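Local coordinates for uncharacterized protein Cgl0159 (PDB 3FOK) that is of unknown function but probably adopts a TIM-barrel fold, several copies of the chain assembling together, at residues A[197-209]-A[221-235]. Numbering follows the deposited sequence.
Sequences LSTDAVIQSVAIA and MKLPVVEEMERVMES
Arg231 NH2 is held by two carboxylates, one across the contact and one from beyond it. It meets Asp200 OD1 in a salt bridge of 2.8 Å, the carboxylate plane standing almost upright on the guanidinium at 82°, and it also salt-bridges Glu63 of the second subunit. Within segment 221-235, Arg231 NH1 lies 3.0 Å from Glu228 OE1 in a further salt bridge, so three acids share one cation. The arginine reaches them because CG lies anti to its backbone N and the chain stays extended as far as NE. On the way the side chains of Arg231 and Thr199 cross at about a right angle, Thr199 CG2 lying 3.4 Å from Arg231 NH1.

The same threonine ties the start of helix 199-209 to the loop after the strand: Thr199 OG1 donates to Glu227 O at 2.5 Å, coming from above the carbonyl plane, 59° out of it. While the hydroxyl serves this bond, CG2 turns to Val232 CG2.

Beyond this polar end the interface is largely apolar. Val202 divides its branches, CG1 meeting Val232 CG1 at 3.6 Å and CG2 sliding past Val226 CG2 in the opposite sense. Ile203 sets CG1 against Val232 CA, and both CG1 and CG2 against Ser235 OG. One turn on from Val202, Val206 CG2 lies 3.7 Å from Leu223 CD2, the two side chains crossing at about a right angle. Val206 CG1 faces the selenium of Met221, whose bent chain brings CE to Ala209 CB.

The helix thus runs nearly antiparallel (170°) to strand 221-224, as an outer helix and the next parallel strand do in a TIM barrel. Val206 and Ala209 seat it on Leu223 and Met221 of the strand, whereas Val202 packs mainly on Val226 and Val232 past it. The arginine links this outer helical layer to the second subunit, its charge probably offsetting the carboxylates gathered there.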
loop_
_atom_site.group_PDB
_atom_site.type_symbol
_atom_site.label_atom_id
_atom_site.label_comp_id
_atom_site.label_asym_id
_atom_site.label_seq_id
_atom_site.Cartn_x
_atom_site.Cartn_y
_atom_site.Cartn_z
ATOM N N LEU A 197 -16.015 -25.264 -15.706
ATOM C CA LEU A 197 -16.363 -26.450 -14.936
ATOM C C LEU A 197 -15.833 -27.769 -15.489
ATOM O O LEU A 197 -16.292 -28.833 -15.094
ATOM C CB LEU A 197 -17.881 -26.534 -14.768
ATOM C CG LEU A 197 -18.497 -25.381 -13.970
ATOM C CD1 LEU A 197 -20.002 -25.582 -13.847
ATOM C CD2 LEU A 197 -17.856 -25.316 -12.591
ATOM N N SER A 198 -14.867 -27.712 -16.395
ATOM C CA SER A 198 -14.304 -28.946 -16.940
ATOM C C SER A 198 -13.460 -29.586 -15.843
ATOM O O SER A 198 -12.873 -28.886 -15.017
ATOM C CB SER A 198 -13.434 -28.658 -18.169
ATOM O OG SER A 198 -12.245 -27.975 -17.809
ATOM N N THR A 199 -13.401 -30.911 -15.844
ATOM C CA THR A 199 -12.650 -31.652 -14.845
ATOM C C THR A 199 -11.232 -31.133 -14.606
ATOM O O THR A 199 -10.836 -30.910 -13.458
ATOM C CB THR A 199 -12.563 -33.144 -15.219
ATOM O OG1 THR A 199 -13.880 -33.645 -15.472
ATOM C CG2 THR A 199 -11.935 -33.946 -14.082
ATOM N N ASP A 200 -10.466 -30.941 -15.675
ATOM C CA ASP A 200 -9.094 -30.474 -15.529
ATOM C C ASP A 200 -8.955 -29.070 -14.950
ATOM O O ASP A 200 -7.981 -28.786 -14.250
ATOM C CB ASP A 200 -8.357 -30.564 -16.863
ATOM C CG ASP A 200 -8.045 -31.995 -17.253
ATOM O OD1 ASP A 200 -7.525 -32.740 -16.395
ATOM O OD2 ASP A 200 -8.309 -32.380 -18.411
ATOM N N ALA A 201 -9.918 -28.195 -15.235
ATOM C CA ALA A 201 -9.861 -26.836 -14.713
ATOM C C ALA A 201 -10.073 -26.865 -13.201
ATOM O O ALA A 201 -9.363 -26.187 -12.453
ATOM C CB ALA A 201 -10.915 -25.970 -15.378
ATOM N N VAL A 202 -11.047 -27.652 -12.750
ATOM C CA VAL A 202 -11.325 -27.758 -11.327
ATOM C C VAL A 202 -10.090 -28.285 -10.608
ATOM O O VAL A 202 -9.717 -27.786 -9.544
ATOM C CB VAL A 202 -12.510 -28.707 -11.055
ATOM C CG1 VAL A 202 -12.711 -28.875 -9.553
ATOM C CG2 VAL A 202 -13.771 -28.155 -11.696
ATOM N N ILE A 203 -9.458 -29.296 -11.196
ATOM C CA ILE A 203 -8.267 -29.885 -10.608
ATOM C C ILE A 203 -7.146 -28.853 -10.502
ATOM O O ILE A 203 -6.483 -28.748 -9.464
ATOM C CB ILE A 203 -7.795 -31.097 -11.436
ATOM C CG1 ILE A 203 -8.762 -32.265 -11.218
ATOM C CG2 ILE A 203 -6.367 -31.491 -11.052
ATOM C CD1 ILE A 203 -8.473 -33.485 -12.060
ATOM N N GLN A 204 -6.947 -28.078 -11.564
ATOM C CA GLN A 204 -5.902 -27.064 -11.561
ATOM C C GLN A 204 -6.171 -25.993 -10.502
ATOM O O GLN A 204 -5.243 -25.489 -9.870
ATOM C CB GLN A 204 -5.794 -26.401 -12.935
ATOM C CG GLN A 204 -4.557 -25.530 -13.086
ATOM C CD GLN A 204 -4.515 -24.788 -14.407
ATOM O OE1 GLN A 204 -3.522 -24.129 -14.728
ATOM N NE2 GLN A 204 -5.592 -24.887 -15.183
ATOM N N SER A 205 -7.440 -25.645 -10.311
ATOM C CA SER A 205 -7.800 -24.626 -9.333
ATOM C C SER A 205 -7.532 -25.112 -7.915
ATOM O O SER A 205 -7.148 -24.330 -7.046
ATOM C CB SER A 205 -9.277 -24.223 -9.479
ATOM O OG SER A 205 -10.151 -25.255 -9.075
ATOM N N VAL A 206 -7.735 -26.403 -7.682
ATOM C CA VAL A 206 -7.504 -26.969 -6.361
ATOM C C VAL A 206 -6.017 -26.969 -6.028
ATOM O O VAL A 206 -5.625 -26.621 -4.912
ATOM C CB VAL A 206 -8.040 -28.407 -6.273
ATOM C CG1 VAL A 206 -7.679 -29.014 -4.940
ATOM C CG2 VAL A 206 -9.550 -28.407 -6.447
ATOM N N ALA A 207 -5.192 -27.354 -6.996
ATOM C CA ALA A 207 -3.744 -27.390 -6.789
ATOM C C ALA A 207 -3.219 -26.001 -6.436
ATOM O O ALA A 207 -2.284 -25.860 -5.649
ATOM C CB ALA A 207 -3.047 -27.911 -8.034
ATOM N N ILE A 208 -3.835 -24.975 -7.012
ATOM C CA ILE A 208 -3.433 -23.602 -6.755
ATOM C C ILE A 208 -3.928 -23.127 -5.393
ATOM O O ILE A 208 -3.147 -22.628 -4.584
ATOM C CB ILE A 208 -3.964 -22.650 -7.858
ATOM C CG1 ILE A 208 -3.266 -22.960 -9.187
ATOM C CG2 ILE A 208 -3.731 -21.196 -7.454
ATOM C CD1 ILE A 208 -3.843 -22.233 -10.372
ATOM N N ALA A 209 -5.221 -23.292 -5.138
ATOM C CA ALA A 209 -5.803 -22.861 -3.870
ATOM C C ALA A 209 -5.137 -23.536 -2.670
ATOM O O ALA A 209 -4.831 -22.886 -1.673
ATOM C CB ALA A 209 -7.303 -23.143 -3.861
HETATM N N MSE A 221 -11.920 -27.367 1.211
HETATM C CA MSE A 221 -12.236 -27.039 -0.168
HETATM C C MSE A 221 -13.747 -27.084 -0.336
HETATM O O MSE A 221 -14.427 -27.926 0.249
HETATM C CB MSE A 221 -11.597 -28.049 -1.129
HETATM C CG MSE A 221 -10.080 -28.011 -1.197
HETATM SE SE MSE A 221 -9.387 -26.508 -2.202
HETATM C CE MSE A 221 -8.671 -25.462 -0.758
ATOM N N LYS A 222 -14.264 -26.155 -1.125
ATOM C CA LYS A 222 -15.687 -26.088 -1.424
ATOM C C LYS A 222 -15.659 -26.207 -2.942
ATOM O O LYS A 222 -15.346 -25.246 -3.641
ATOM C CB LYS A 222 -16.255 -24.739 -0.982
ATOM C CG LYS A 222 -17.759 -24.586 -1.129
ATOM C CD LYS A 222 -18.176 -23.187 -0.694
ATOM C CE LYS A 222 -19.629 -22.897 -1.010
ATOM N NZ LYS A 222 -19.940 -21.458 -0.787
ATOM N N LEU A 223 -15.955 -27.401 -3.446
ATOM C CA LEU A 223 -15.903 -27.653 -4.880
ATOM C C LEU A 223 -17.242 -27.921 -5.547
ATOM O O LEU A 223 -18.216 -28.293 -4.893
ATOM C CB LEU A 223 -14.980 -28.842 -5.154
ATOM C CG LEU A 223 -13.588 -28.826 -4.517
ATOM C CD1 LEU A 223 -12.861 -30.106 -4.879
ATOM C CD2 LEU A 223 -12.808 -27.614 -4.990
ATOM N N PRO A 224 -17.299 -27.727 -6.876
ATOM C CA PRO A 224 -18.522 -27.956 -7.647
ATOM C C PRO A 224 -18.554 -29.415 -8.099
ATOM O O PRO A 224 -17.507 -29.985 -8.422
ATOM C CB PRO A 224 -18.360 -27.001 -8.818
ATOM C CG PRO A 224 -16.897 -27.109 -9.097
ATOM C CD PRO A 224 -16.284 -27.050 -7.706
ATOM N N VAL A 225 -19.736 -30.023 -8.107
ATOM C CA VAL A 225 -19.850 -31.408 -8.550
ATOM C C VAL A 225 -19.712 -31.377 -10.061
ATOM O O VAL A 225 -20.584 -30.879 -10.768
ATOM C CB VAL A 225 -21.203 -32.016 -8.160
ATOM C CG1 VAL A 225 -21.278 -33.460 -8.627
ATOM C CG2 VAL A 225 -21.382 -31.935 -6.652
ATOM N N VAL A 226 -18.601 -31.913 -10.547
ATOM C CA VAL A 226 -18.297 -31.905 -11.967
ATOM C C VAL A 226 -18.084 -33.296 -12.560
ATOM O O VAL A 226 -18.098 -34.300 -11.851
ATOM C CB VAL A 226 -17.044 -31.023 -12.203
ATOM C CG1 VAL A 226 -16.534 -31.159 -13.621
ATOM C CG2 VAL A 226 -17.390 -29.578 -11.910
ATOM N N GLU A 227 -17.907 -33.336 -13.877
ATOM C CA GLU A 227 -17.671 -34.573 -14.605
ATOM C C GLU A 227 -16.414 -35.249 -14.050
ATOM O O GLU A 227 -15.456 -34.565 -13.697
ATOM C CB GLU A 227 -17.467 -34.263 -16.091
ATOM C CG GLU A 227 -17.920 -35.372 -17.010
ATOM C CD GLU A 227 -19.428 -35.400 -17.153
ATOM O OE1 GLU A 227 -19.974 -34.495 -17.821
ATOM O OE2 GLU A 227 -20.065 -36.317 -16.594
ATOM N N GLU A 228 -16.428 -36.582 -13.959
ATOM C CA GLU A 228 -15.270 -37.354 -13.465
ATOM C C GLU A 228 -14.718 -36.935 -12.060
ATOM O O GLU A 228 -13.505 -36.764 -11.926
ATOM C CB GLU A 228 -14.137 -37.234 -14.501
ATOM C CG GLU A 228 -14.164 -38.257 -15.623
ATOM C CD GLU A 228 -12.956 -38.145 -16.535
ATOM O OE1 GLU A 228 -12.917 -37.206 -17.361
ATOM O OE2 GLU A 228 -12.039 -38.989 -16.416
HETATM N N MSE A 229 -15.610 -36.861 -11.053
HETATM C CA MSE A 229 -15.381 -36.396 -9.662
HETATM C C MSE A 229 -14.531 -37.174 -8.690
HETATM O O MSE A 229 -14.373 -36.775 -7.509
HETATM C CB MSE A 229 -16.709 -36.262 -8.946
HETATM C CG MSE A 229 -17.364 -34.884 -9.062
HETATM SE SE MSE A 229 -16.327 -33.482 -8.278
HETATM C CE MSE A 229 -17.123 -33.454 -6.523
ATOM N N GLU A 230 -13.982 -38.287 -9.136
ATOM C CA GLU A 230 -13.263 -39.161 -8.222
ATOM C C GLU A 230 -11.819 -38.976 -8.589
ATOM O O GLU A 230 -10.888 -39.301 -7.852
ATOM C CB GLU A 230 -13.835 -40.505 -8.503
ATOM C CG GLU A 230 -13.316 -41.786 -7.898
ATOM C CD GLU A 230 -14.074 -42.887 -8.582
ATOM O OE1 GLU A 230 -15.323 -42.770 -8.717
ATOM O OE2 GLU A 230 -13.428 -43.834 -9.046
ATOM N N ARG A 231 -11.715 -38.256 -9.691
ATOM C CA ARG A 231 -10.479 -37.884 -10.290
ATOM C C ARG A 231 -10.173 -36.471 -9.799
ATOM O O ARG A 231 -9.012 -36.101 -9.655
ATOM C CB ARG A 231 -10.667 -37.920 -11.783
ATOM C CG ARG A 231 -9.414 -37.672 -12.547
ATOM C CD ARG A 231 -9.671 -37.797 -14.029
ATOM N NE ARG A 231 -8.754 -36.959 -14.786
ATOM C CZ ARG A 231 -9.128 -36.172 -15.784
ATOM N NH1 ARG A 231 -10.399 -36.119 -16.151
ATOM N NH2 ARG A 231 -8.233 -35.422 -16.406
ATOM N N VAL A 232 -11.220 -35.686 -9.551
ATOM C CA VAL A 232 -11.047 -34.340 -9.045
ATOM C C VAL A 232 -10.625 -34.506 -7.595
ATOM O O VAL A 232 -9.777 -33.772 -7.098
ATOM C CB VAL A 232 -12.366 -33.541 -9.088
ATOM C CG1 VAL A 232 -12.191 -32.221 -8.351
ATOM C CG2 VAL A 232 -12.787 -33.291 -10.526
HETATM N N MSE A 233 -11.214 -35.491 -6.922
HETATM C CA MSE A 233 -10.898 -35.743 -5.524
HETATM C C MSE A 233 -9.499 -36.296 -5.304
HETATM O O MSE A 233 -9.022 -36.346 -4.172
HETATM C CB MSE A 233 -11.931 -36.684 -4.900
HETATM C CG MSE A 233 -13.294 -36.043 -4.671
HETATM SE SE MSE A 233 -13.188 -34.291 -3.831
HETATM C CE MSE A 233 -13.842 -33.247 -5.321
ATOM N N GLU A 234 -8.840 -36.716 -6.379
ATOM C CA GLU A 234 -7.483 -37.226 -6.263
ATOM C C GLU A 234 -6.546 -36.023 -6.304
ATOM O O GLU A 234 -5.325 -36.167 -6.330
ATOM C CB GLU A 234 -7.168 -38.194 -7.411
ATOM C CG GLU A 234 -8.087 -39.410 -7.455
ATOM C CD GLU A 234 -7.767 -40.368 -8.595
ATOM O OE1 GLU A 234 -7.621 -39.903 -9.747
ATOM O OE2 GLU A 234 -7.675 -41.589 -8.337
ATOM N N SER A 235 -7.141 -34.830 -6.301
ATOM C CA SER A 235 -6.397 -33.570 -6.336
ATOM C C SER A 235 -5.899 -33.126 -4.968
ATOM O O SER A 235 -4.852 -32.495 -4.864
ATOM C CB SER A 235 -7.258 -32.452 -6.929
ATOM O OG SER A 235 -7.441 -32.630 -8.318
#